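Local coordinates for UDP-N-Acetylglucosamine 2-Epimerase (Thermus thermophilus, PDB 1V4V), which probably interconverts UDP-N-acetylglucosamine and UDP-N-acetylmannosamine by inverting the configuration at C2 of the sugar, at residues 103-108 against 141-146; 190-195 against 265-270. All coordinates share one frame; numbering follows the deposited sequence.

How the interactions relate
Each interaction belongs to one of the two Rossmann-like domains of a GT-B fold. Interaction 1 comes first along the chain and joins helices 102-113 and 136-146, which flank the seven-stranded parallel sheet. Interaction 2 follows in series: the loop leaving helix 177-188 rests on helix 265-273, beside the six-stranded parallel sheet of the second domain. The centres lie 37 Å apart, on opposite sides of the chain's centre, and the nearest atoms are about 18 Å apart, so the two do not touch. Interaction 1 packs two crossover helices against each other within the first domain, close to the second subunit, whereas interaction 2 lies within the second domain, between the loop that leads into strand 200-203 and helix 265-273.

Interaction 1. Residues 103-108 against 141-146; sequences TTFAVA and RLTDVL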
loop_
_atom_site.group_PDB
_atom_site.type_symbol
_atom_site.label_atom_id
_atom_site.label_comp_id
_atom_site.label_asym_id
_atom_site.label_seq_id
_atom_site.Cartn_x
_atom_site.Cartn_y
_atom_site.Cartn_z
ATOM N N THR A 103 -5.670 10.133 4.001
ATOM C CA THR A 103 -5.122 10.379 5.332
ATOM C C THR A 103 -4.850 9.065 6.050
ATOM O O THR A 103 -3.834 8.923 6.728
ATOM C CB THR A 103 -6.077 11.246 6.173
ATOM O OG1 THR A 103 -6.250 12.513 5.529
ATOM C CG2 THR A 103 -5.511 11.473 7.579
ATOM N N THR A 104 -5.749 8.099 5.901
ATOM C CA THR A 104 -5.563 6.808 6.540
ATOM C C THR A 104 -4.285 6.140 6.062
ATOM O O THR A 104 -3.531 5.591 6.869
ATOM C CB THR A 104 -6.775 5.884 6.293
ATOM O OG1 THR A 104 -7.858 6.306 7.131
ATOM C CG2 THR A 104 -6.435 4.433 6.603
ATOM N N PHE A 105 -4.022 6.182 4.758
ATOM C CA PHE A 105 -2.790 5.571 4.276
ATOM C C PHE A 105 -1.577 6.360 4.760
ATOM O O PHE A 105 -0.568 5.778 5.159
ATOM C CB PHE A 105 -2.731 5.503 2.744
ATOM C CG PHE A 105 -1.374 5.116 2.233
ATOM C CD1 PHE A 105 -0.824 3.880 2.565
ATOM C CD2 PHE A 105 -0.598 6.023 1.516
ATOM C CE1 PHE A 105 0.488 3.554 2.199
ATOM C CE2 PHE A 105 0.713 5.706 1.145
ATOM C CZ PHE A 105 1.257 4.470 1.490
ATOM N N ALA A 106 -1.673 7.684 4.716
ATOM C CA ALA A 106 -0.560 8.527 5.141
ATOM C C ALA A 106 -0.189 8.216 6.587
ATOM O O ALA A 106 0.991 8.179 6.935
ATOM C CB ALA A 106 -0.921 10.001 4.988
ATOM N N VAL A 107 -1.198 7.982 7.425
ATOM C CA VAL A 107 -0.953 7.659 8.830
ATOM C C VAL A 107 -0.321 6.278 8.959
ATOM O O VAL A 107 0.624 6.091 9.725
ATOM C CB VAL A 107 -2.269 7.719 9.655
ATOM C CG1 VAL A 107 -2.025 7.229 11.073
ATOM C CG2 VAL A 107 -2.790 9.151 9.685
ATOM N N ALA A 108 -0.836 5.310 8.202
ATOM C CA ALA A 108 -0.299 3.955 8.227
ATOM C C ALA A 108 1.155 3.949 7.748
ATOM O O ALA A 108 1.995 3.219 8.288
ATOM C CB ALA A 108 -1.137 3.037 7.344
ATOM N N ARG A 141 -5.266 -0.632 -0.863
ATOM C CA ARG A 141 -4.280 -1.630 -1.253
ATOM C C ARG A 141 -2.905 -1.232 -0.705
ATOM O O ARG A 141 -2.160 -2.081 -0.215
ATOM C CB ARG A 141 -4.234 -1.767 -2.775
ATOM C CG ARG A 141 -5.453 -2.485 -3.338
ATOM C CD ARG A 141 -5.395 -2.571 -4.853
ATOM N NE ARG A 141 -4.174 -3.227 -5.304
ATOM C CZ ARG A 141 -3.853 -3.405 -6.581
ATOM N NH1 ARG A 141 -4.671 -2.979 -7.537
ATOM N NH2 ARG A 141 -2.704 -3.988 -6.899
ATOM N N LEU A 142 -2.585 0.060 -0.778
ATOM C CA LEU A 142 -1.308 0.562 -0.263
ATOM C C LEU A 142 -1.248 0.330 1.249
ATOM O O LEU A 142 -0.257 -0.173 1.772
ATOM C CB LEU A 142 -1.161 2.057 -0.560
ATOM C CG LEU A 142 -0.943 2.461 -2.024
ATOM C CD1 LEU A 142 -1.057 3.976 -2.154
ATOM C CD2 LEU A 142 0.444 1.979 -2.503
ATOM N N THR A 143 -2.319 0.698 1.948
ATOM C CA THR A 143 -2.370 0.510 3.391
ATOM C C THR A 143 -2.161 -0.951 3.781
ATOM O O THR A 143 -1.426 -1.249 4.731
ATOM C CB THR A 143 -3.714 0.988 3.971
ATOM O OG1 THR A 143 -3.876 2.387 3.704
ATOM C CG2 THR A 143 -3.757 0.764 5.490
ATOM N N ASP A 144 -2.785 -1.867 3.045
ATOM C CA ASP A 144 -2.649 -3.284 3.370
ATOM C C ASP A 144 -1.281 -3.879 3.084
ATOM O O ASP A 144 -0.939 -4.932 3.610
ATOM C CB ASP A 144 -3.747 -4.100 2.690
ATOM C CG ASP A 144 -5.110 -3.822 3.293
ATOM O OD1 ASP A 144 -5.147 -3.384 4.461
ATOM O OD2 ASP A 144 -6.132 -4.039 2.611
ATOM N N VAL A 145 -0.495 -3.219 2.246
ATOM C CA VAL A 145 0.858 -3.706 1.997
ATOM C C VAL A 145 1.613 -3.595 3.328
ATOM O O VAL A 145 2.392 -4.474 3.692
ATOM C CB VAL A 145 1.593 -2.830 0.955
ATOM C CG1 VAL A 145 3.101 -3.060 1.042
ATOM C CG2 VAL A 145 1.093 -3.151 -0.437
ATOM N N LEU A 146 1.346 -2.513 4.053
ATOM C CA LEU A 146 2.015 -2.214 5.319
ATOM C C LEU A 146 1.423 -2.806 6.594
ATOM O O LEU A 146 2.049 -2.743 7.650
ATOM C CB LEU A 146 2.081 -0.700 5.511
ATOM C CG LEU A 146 2.584 0.124 4.330
ATOM C CD1 LEU A 146 2.551 1.591 4.712
ATOM C CD2 LEU A 146 3.997 -0.322 3.948
#
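Phe105 meets Leu142 and Thr143 where two neighbouring helices of the N-terminal Rossmann-like domain pack almost parallel, their segment axes 9.1 Å apart at an angle of 21°. Phe105 has the largest share of the contact. Its CG stands anti to its own backbone N (chi1 169°), and although the CB does not point straight at helix 136-146, the end of the ring comes nearer to it. Leu142 lays its CB over one face, 3.8 Å from the ring centroid, a CH-pi contact shifted toward the CD1-CE1 side of the rim, where CE1 and CB are 3.5 Å apart. One turn on, Leu146 brings CD1 obliquely to within 3.8 Å of Phe105 CE1. Thr143 OG1 lies in the ring plane at its edge and 3.4 Å from Phe105 CA. This buried hydroxyl is satisfied within its own helix by Asn139 O, so a threonine can stand in the interface without a polar partner across it. Its methyl CG2 meets Ala108 CB at 3.9 Å, a short side chain that suits the close helices; the CA atoms come nearest at Phe105 and Thr143, 5.2 Å apart. Leu146 also packs on Trp109 and Phe112 of helix 102-113, while Trp109 of the second subunit meets Phe105 edge-to-face. The two helices follow adjacent strands 94-98 and 118-121 as successive beta-alpha-beta crossovers, and Thr104 and Val107 rest against Val97 of strand 94-98.

Interaction 2. Residues 190-195 against 265-270; sequences RLPEGL and YGSMAA
Extended backbone from Arg190 to Pro192 runs past the first turns of helix 265-273, coming nearest where Arg190 and Ser267 have their CA atoms 5.0 Å apart. Here the helix offers a hydroxyl to the loop. Ser267 OG, anti to its backbone N (chi1 -174°), donates a hydrogen bond of 2.9 Å to Arg190 O, approaching in the carbonyl plane with a C=O...donor angle of 155°. Ser267 CA adds a longer CA-H...O contact to the same oxygen, at 3.4 Å. An alanine at Ser267 would probably leave Arg190 O without its hydroxyl partner and open a small gap beside the Pro192 ring. Arg190 takes part through its backbone: its CB points away from the helix, and a long charged side chain suits this exposed residue. In this C-terminal Rossmann-like domain, the loop carries the chain from helix 177-188 to central strand 200-203, and helix 265-273 lies in the connection between edge strand 257-260 and strand 275-280. Ala270, three residues beyond Ser267, turns its CB toward the loop, 4.0 Å from Leu191 N, and its small methyl lets the backbone pass closely. Leu191 adds an apolar touch, its CG 4.2 Å from Ala270 CB, and also packs on Ala274. Pro192, a residue suited to extended backbone, sets its ring beside the serine, with CD 3.7 Å from Ser267 OG, and packs on Leu260 and Leu263. Tyr265 rests on Ala181, Val182 and Ala185 of helix 177-188.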
loop_
_atom_site.group_PDB
_atom_site.type_symbol
_atom_site.label_atom_id
_atom_site.label_comp_id
_atom_site.label_asym_id
_atom_site.label_seq_id
_atom_site.Cartn_x
_atom_site.Cartn_y
_atom_site.Cartn_z
ATOM N N ARG A 190 -30.652 7.658 24.769
ATOM C CA ARG A 190 -31.909 7.853 25.477
ATOM C C ARG A 190 -33.039 8.080 24.487
ATOM O O ARG A 190 -32.892 8.834 23.523
ATOM C CB ARG A 190 -31.815 9.052 26.420
ATOM C CG ARG A 190 -31.030 8.782 27.687
ATOM C CD ARG A 190 -30.930 10.038 28.533
ATOM N NE ARG A 190 -30.131 11.064 27.869
ATOM C CZ ARG A 190 -29.925 12.283 28.359
ATOM N NH1 ARG A 190 -30.465 12.635 29.519
ATOM N NH2 ARG A 190 -29.173 13.148 27.690
ATOM N N LEU A 191 -34.167 7.427 24.727
ATOM C CA LEU A 191 -35.311 7.577 23.846
ATOM C C LEU A 191 -35.815 9.008 23.854
ATOM O O LEU A 191 -35.506 9.784 24.767
ATOM C CB LEU A 191 -36.453 6.653 24.270
ATOM C CG LEU A 191 -36.320 5.157 23.989
ATOM C CD1 LEU A 191 -35.806 4.451 25.228
ATOM C CD2 LEU A 191 -37.678 4.599 23.605
ATOM N N PRO A 192 -36.583 9.385 22.821
ATOM C CA PRO A 192 -37.137 10.736 22.727
ATOM C C PRO A 192 -37.962 10.993 23.979
ATOM O O PRO A 192 -38.467 10.055 24.594
ATOM C CB PRO A 192 -37.998 10.663 21.471
ATOM C CG PRO A 192 -37.228 9.712 20.609
ATOM C CD PRO A 192 -36.852 8.621 21.588
ATOM N N GLU A 193 -38.097 12.261 24.351
ATOM C CA GLU A 193 -38.850 12.639 25.541
ATOM C C GLU A 193 -40.358 12.666 25.331
ATOM O O GLU A 193 -40.835 12.914 24.228
ATOM C CB GLU A 193 -38.408 14.025 26.023
ATOM C CG GLU A 193 -37.001 14.105 26.586
ATOM C CD GLU A 193 -36.883 13.470 27.957
ATOM O OE1 GLU A 193 -35.870 13.729 28.645
ATOM O OE2 GLU A 193 -37.797 12.713 28.346
ATOM N N GLY A 194 -41.093 12.411 26.409
ATOM C CA GLY A 194 -42.546 12.456 26.375
ATOM C C GLY A 194 -43.324 11.454 25.547
ATOM O O GLY A 194 -44.487 11.700 25.224
ATOM N N LEU A 195 -42.709 10.331 25.197
ATOM C CA LEU A 195 -43.417 9.328 24.411
ATOM C C LEU A 195 -44.483 8.647 25.255
ATOM O O LEU A 195 -44.356 8.554 26.476
ATOM C CB LEU A 195 -42.450 8.257 23.896
ATOM C CG LEU A 195 -41.445 8.639 22.812
ATOM C CD1 LEU A 195 -40.582 7.428 22.485
ATOM C CD2 LEU A 195 -42.189 9.128 21.571
ATOM N N TYR A 265 -27.875 9.655 16.451
ATOM C CA TYR A 265 -27.506 8.244 16.383
ATOM C C TYR A 265 -27.959 7.438 17.603
ATOM O O TYR A 265 -28.667 6.440 17.470
ATOM C CB TYR A 265 -25.991 8.106 16.215
ATOM C CG TYR A 265 -25.540 6.706 15.858
ATOM C CD1 TYR A 265 -26.011 6.078 14.706
ATOM C CD2 TYR A 265 -24.636 6.014 16.664
ATOM C CE1 TYR A 265 -25.593 4.793 14.360
ATOM C CE2 TYR A 265 -24.208 4.726 16.329
ATOM C CZ TYR A 265 -24.691 4.123 15.175
ATOM O OH TYR A 265 -24.276 2.855 14.835
ATOM N N GLY A 266 -27.557 7.881 18.789
ATOM C CA GLY A 266 -27.919 7.171 20.002
ATOM C C GLY A 266 -29.399 7.119 20.336
ATOM O O GLY A 266 -29.915 6.071 20.727
ATOM N N SER A 267 -30.089 8.245 20.195
ATOM C CA SER A 267 -31.508 8.289 20.511
ATOM C C SER A 267 -32.310 7.388 19.573
ATOM O O SER A 267 -33.288 6.759 19.987
ATOM C CB SER A 267 -32.028 9.722 20.432
ATOM O OG SER A 267 -33.372 9.787 20.875
HETATM N N MSE A 268 -31.897 7.329 18.311
HETATM C CA MSE A 268 -32.584 6.485 17.337
HETATM C C MSE A 268 -32.331 5.014 17.646
HETATM O O MSE A 268 -33.242 4.196 17.562
HETATM C CB MSE A 268 -32.112 6.804 15.915
HETATM C CG MSE A 268 -32.676 5.867 14.844
HETATM SE SE MSE A 268 -34.614 5.856 14.741
HETATM C CE MSE A 268 -34.837 6.899 13.135
ATOM N N ALA A 269 -31.093 4.677 18.003
ATOM C CA ALA A 269 -30.758 3.294 18.327
ATOM C C ALA A 269 -31.565 2.829 19.536
ATOM O O ALA A 269 -32.039 1.691 19.580
ATOM C CB ALA A 269 -29.263 3.159 18.615
ATOM N N ALA A 270 -31.714 3.712 20.519
ATOM C CA ALA A 270 -32.466 3.388 21.724
ATOM C C ALA A 270 -33.937 3.155 21.376
ATOM O O ALA A 270 -34.557 2.211 21.863
ATOM C CB ALA A 270 -32.334 4.517 22.742
#